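L-lysine 6-monooxygenase involved in desferrioxamine biosynthesis (Erwinia amylovora CFBP1430, PDB 5O8R) catalyses the NADPH- and FAD-dependent N6-hydroxylation of L-lysine, probably the opening step in making the siderophore desferrioxamine. Local coordinates at residues R193-L198 with F218-N223. Numbering follows the deposited sequence.
Sequences RSITVL and FGYQLN. With NAP (NADP nicotinamide-adenine-dinucleotide phosphate), chain D.
Ile195 is gripped from both of its peptide groups by the neighbouring strand: its N donates to Gln221 O at 2.9 Å, and its O accepts Asn223 N at 3.0 Å in a nearly straight bond (177°). Gln221 N to Arg193 O and Val197 N to Asn223 O carry this parallel ladder on at either end, the last more bent. On the face bearing Ser194, Thr196 and Gln221, Asn223 ND2 faces two oxygens: it gives a straight N-H bond to Gln221 OE1 (3.1 Å), arriving well above the Gln221 carbonyl plane, and a weak one across to Thr196 OG1 (3.3 Å). The polar row runs on from Gln221 NE2 to Asp296, from Asn223 OD1 to Asn298 of strand 297-300, and from Thr196 OG1 to Thr333, just ahead of strand 335-338.

The other face is greasy. Ile195 CD1 sits over the centre of the Tyr220 ring, 3.8 Å from its centroid, a CH-pi contact; CG1 lies beside the backbone N (chi1 -51°) and the extended chain carries the methyl there. Leu222 CD1 packs against Ile195 CB, and helix 202-212 closes over this side through Leu211.

Strand 194-198 ends with Leu198 CD2 against the NADP adenine, 3.7 Å from C2A. These strands and that helix form a right-handed beta-alpha-beta crossover of the Rossmann-type NADP domain. Apolar packing thus seats the helix on one face, while on the other the buried Asn223 amide and Thr196 hydroxyl tie neighbouring strands together.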
loop_
_atom_site.group_PDB
_atom_site.type_symbol
_atom_site.label_atom_id
_atom_site.label_comp_id
_atom_site.label_asym_id
_atom_site.label_seq_id
_atom_site.Cartn_x
_atom_site.Cartn_y
_atom_site.Cartn_z
ATOM N N ARG A 193 -8.415 -11.635 -35.267
ATOM C CA ARG A 193 -8.696 -12.852 -34.541
ATOM C C ARG A 193 -7.757 -12.970 -33.376
ATOM O O ARG A 193 -8.099 -13.610 -32.382
ATOM C CB ARG A 193 -8.471 -14.093 -35.429
ATOM C CG ARG A 193 -9.591 -14.369 -36.421
ATOM C CD ARG A 193 -9.516 -15.746 -37.106
ATOM N NE ARG A 193 -10.838 -16.100 -37.644
ATOM C CZ ARG A 193 -11.415 -15.541 -38.715
ATOM N NH1 ARG A 193 -10.797 -14.597 -39.442
ATOM N NH2 ARG A 193 -12.633 -15.946 -39.072
ATOM N N SER A 194 -6.567 -12.391 -33.524
ATOM C CA SER A 194 -5.433 -12.732 -32.701
ATOM C C SER A 194 -4.370 -11.585 -32.726
ATOM O O SER A 194 -4.045 -11.063 -33.767
ATOM C CB SER A 194 -4.858 -14.049 -33.215
ATOM O OG SER A 194 -3.735 -13.826 -34.040
ATOM N N ILE A 195 -3.842 -11.195 -31.573
ATOM C CA ILE A 195 -2.836 -10.130 -31.480
ATOM C C ILE A 195 -1.710 -10.629 -30.630
ATOM O O ILE A 195 -1.925 -11.345 -29.701
ATOM C CB ILE A 195 -3.392 -8.895 -30.768
ATOM C CG1 ILE A 195 -4.716 -8.467 -31.395
ATOM C CG2 ILE A 195 -2.375 -7.772 -30.833
ATOM C CD1 ILE A 195 -5.426 -7.339 -30.676
ATOM N N THR A 196 -0.511 -10.206 -30.911
ATOM C CA THR A 196 0.639 -10.680 -30.178
ATOM C C THR A 196 1.462 -9.486 -29.892
ATOM O O THR A 196 1.537 -8.609 -30.699
ATOM C CB THR A 196 1.428 -11.622 -31.072
ATOM O OG1 THR A 196 0.626 -12.770 -31.282
ATOM C CG2 THR A 196 2.737 -12.014 -30.473
ATOM N N VAL A 197 2.115 -9.466 -28.755
ATOM C CA VAL A 197 2.823 -8.290 -28.306
ATOM C C VAL A 197 4.188 -8.750 -28.046
ATOM O O VAL A 197 4.364 -9.651 -27.254
ATOM C CB VAL A 197 2.182 -7.699 -27.060
ATOM C CG1 VAL A 197 3.029 -6.596 -26.500
ATOM C CG2 VAL A 197 0.843 -7.107 -27.436
ATOM N N LEU A 198 5.147 -8.168 -28.756
ATOM C CA LEU A 198 6.489 -8.702 -28.798
ATOM C C LEU A 198 7.437 -7.728 -28.134
ATOM O O LEU A 198 7.517 -6.583 -28.534
ATOM C CB LEU A 198 6.870 -8.970 -30.225
ATOM C CG LEU A 198 8.155 -9.794 -30.191
ATOM C CD1 LEU A 198 8.040 -11.085 -30.959
ATOM C CD2 LEU A 198 9.291 -8.977 -30.742
ATOM N N PHE A 218 -13.849 -8.355 -27.705
ATOM C CA PHE A 218 -13.653 -8.660 -29.106
ATOM C C PHE A 218 -13.302 -10.102 -29.154
ATOM O O PHE A 218 -13.216 -10.778 -28.120
ATOM C CB PHE A 218 -12.539 -7.796 -29.677
ATOM C CG PHE A 218 -12.807 -6.325 -29.517
ATOM C CD1 PHE A 218 -13.805 -5.728 -30.231
ATOM C CD2 PHE A 218 -12.111 -5.559 -28.600
ATOM C CE1 PHE A 218 -14.106 -4.396 -30.051
ATOM C CE2 PHE A 218 -12.403 -4.212 -28.413
ATOM C CZ PHE A 218 -13.411 -3.637 -29.131
ATOM N N GLY A 219 -13.078 -10.598 -30.357
ATOM C CA GLY A 219 -12.584 -11.994 -30.509
ATOM C C GLY A 219 -11.409 -12.362 -29.595
ATOM O O GLY A 219 -11.537 -13.187 -28.747
ATOM N N TYR A 220 -10.375 -11.545 -29.618
ATOM C CA TYR A 220 -9.020 -12.015 -29.813
ATOM C C TYR A 220 -8.339 -12.921 -28.825
ATOM O O TYR A 220 -8.681 -13.004 -27.642
ATOM C CB TYR A 220 -8.063 -10.848 -30.152
ATOM C CG TYR A 220 -8.164 -9.657 -29.271
ATOM C CD1 TYR A 220 -7.425 -9.571 -28.119
ATOM C CD2 TYR A 220 -8.977 -8.619 -29.607
ATOM C CE1 TYR A 220 -7.518 -8.463 -27.296
ATOM C CE2 TYR A 220 -9.079 -7.512 -28.816
ATOM C CZ TYR A 220 -8.359 -7.434 -27.646
ATOM O OH TYR A 220 -8.481 -6.318 -26.861
ATOM N N GLN A 221 -7.390 -13.650 -29.395
ATOM C CA GLN A 221 -6.380 -14.351 -28.675
ATOM C C GLN A 221 -5.352 -13.270 -28.408
ATOM O O GLN A 221 -4.999 -12.530 -29.313
ATOM C CB GLN A 221 -5.764 -15.477 -29.516
ATOM C CG GLN A 221 -4.561 -16.089 -28.852
ATOM C CD GLN A 221 -4.032 -17.257 -29.592
ATOM O OE1 GLN A 221 -3.315 -17.112 -30.568
ATOM N NE2 GLN A 221 -4.370 -18.433 -29.126
ATOM N N LEU A 222 -4.863 -13.190 -27.178
ATOM C CA LEU A 222 -3.896 -12.192 -26.800
ATOM C C LEU A 222 -2.599 -12.809 -26.282
ATOM O O LEU A 222 -2.473 -13.263 -25.154
ATOM C CB LEU A 222 -4.524 -11.243 -25.796
ATOM C CG LEU A 222 -3.600 -10.113 -25.402
ATOM C CD1 LEU A 222 -3.090 -9.401 -26.638
ATOM C CD2 LEU A 222 -4.299 -9.130 -24.477
ATOM N N ASN A 223 -1.594 -12.756 -27.107
ATOM C CA ASN A 223 -0.315 -13.320 -26.778
ATOM C C ASN A 223 0.680 -12.270 -26.406
ATOM O O ASN A 223 0.561 -11.160 -26.842
ATOM C CB ASN A 223 0.205 -14.052 -27.979
ATOM C CG ASN A 223 -0.763 -15.081 -28.443
ATOM O OD1 ASN A 223 -1.094 -15.984 -27.697
ATOM N ND2 ASN A 223 -1.266 -14.929 -29.646
HETATM P PA NAP D . 12.528 -1.637 -24.019
HETATM O O1A NAP D . 13.818 -1.201 -24.749
HETATM O O2A NAP D . 12.556 -2.119 -22.556
HETATM O O5B NAP D . 11.676 -2.712 -24.869
HETATM C C5B NAP D . 12.413 -3.721 -25.541
HETATM C C4B NAP D . 11.826 -5.080 -25.276
HETATM O O4B NAP D . 11.867 -5.627 -26.575
HETATM C C3B NAP D . 12.669 -5.926 -24.295
HETATM O O3B NAP D . 11.906 -6.828 -23.429
HETATM C C2B NAP D . 13.595 -6.593 -25.308
HETATM O O2B NAP D . 14.264 -7.777 -24.819
HETATM C C1B NAP D . 12.611 -6.815 -26.456
HETATM N N9A NAP D . 13.240 -7.232 -27.736
HETATM C C8A NAP D . 14.181 -6.632 -28.523
HETATM N N7A NAP D . 14.474 -7.445 -29.597
HETATM C C5A NAP D . 13.705 -8.536 -29.470
HETATM C C6A NAP D . 13.493 -9.778 -30.198
HETATM N N6A NAP D . 14.191 -9.936 -31.306
HETATM N N1A NAP D . 12.614 -10.710 -29.742
HETATM C C2A NAP D . 11.878 -10.520 -28.612
HETATM N N3A NAP D . 12.002 -9.396 -27.857
HETATM C C4A NAP D . 12.891 -8.407 -28.246
HETATM O O3 NAP D . 11.654 -0.286 -24.188
HETATM P PN NAP D . 10.070 0.006 -24.183
HETATM O O1N NAP D . 9.850 0.871 -25.388
HETATM O O2N NAP D . 9.219 -1.305 -24.012
HETATM O O5D NAP D . 10.003 1.062 -22.936
HETATM C C5D NAP D . 11.035 1.208 -21.931
HETATM C C4D NAP D . 12.167 2.158 -22.367
HETATM O O4D NAP D . 11.543 3.426 -22.439
HETATM C C3D NAP D . 13.368 2.226 -21.388
HETATM O O3D NAP D . 14.703 2.154 -21.965
HETATM C C2D NAP D . 13.163 3.524 -20.635
HETATM O O2D NAP D . 14.292 4.410 -20.731
HETATM C C1D NAP D . 11.896 4.151 -21.261
HETATM N N1N NAP D . 10.705 4.286 -20.391
HETATM C C2N NAP D . 9.475 4.381 -20.980
HETATM C C3N NAP D . 8.341 4.569 -20.176
HETATM C C7N NAP D . 6.962 4.668 -20.730
HETATM O O7N NAP D . 6.167 5.460 -20.184
HETATM N N7N NAP D . 6.682 3.862 -21.760
HETATM C C4N NAP D . 8.468 4.660 -18.789
HETATM C C5N NAP D . 9.730 4.558 -18.213
HETATM C C6N NAP D . 10.837 4.385 -19.035
HETATM P P2B NAP D . 15.550 -7.683 -23.841
HETATM O O1X NAP D . 16.266 -9.021 -24.040
HETATM O O2X NAP D . 14.988 -7.440 -22.443
HETATM O O3X NAP D . 16.304 -6.468 -24.351
#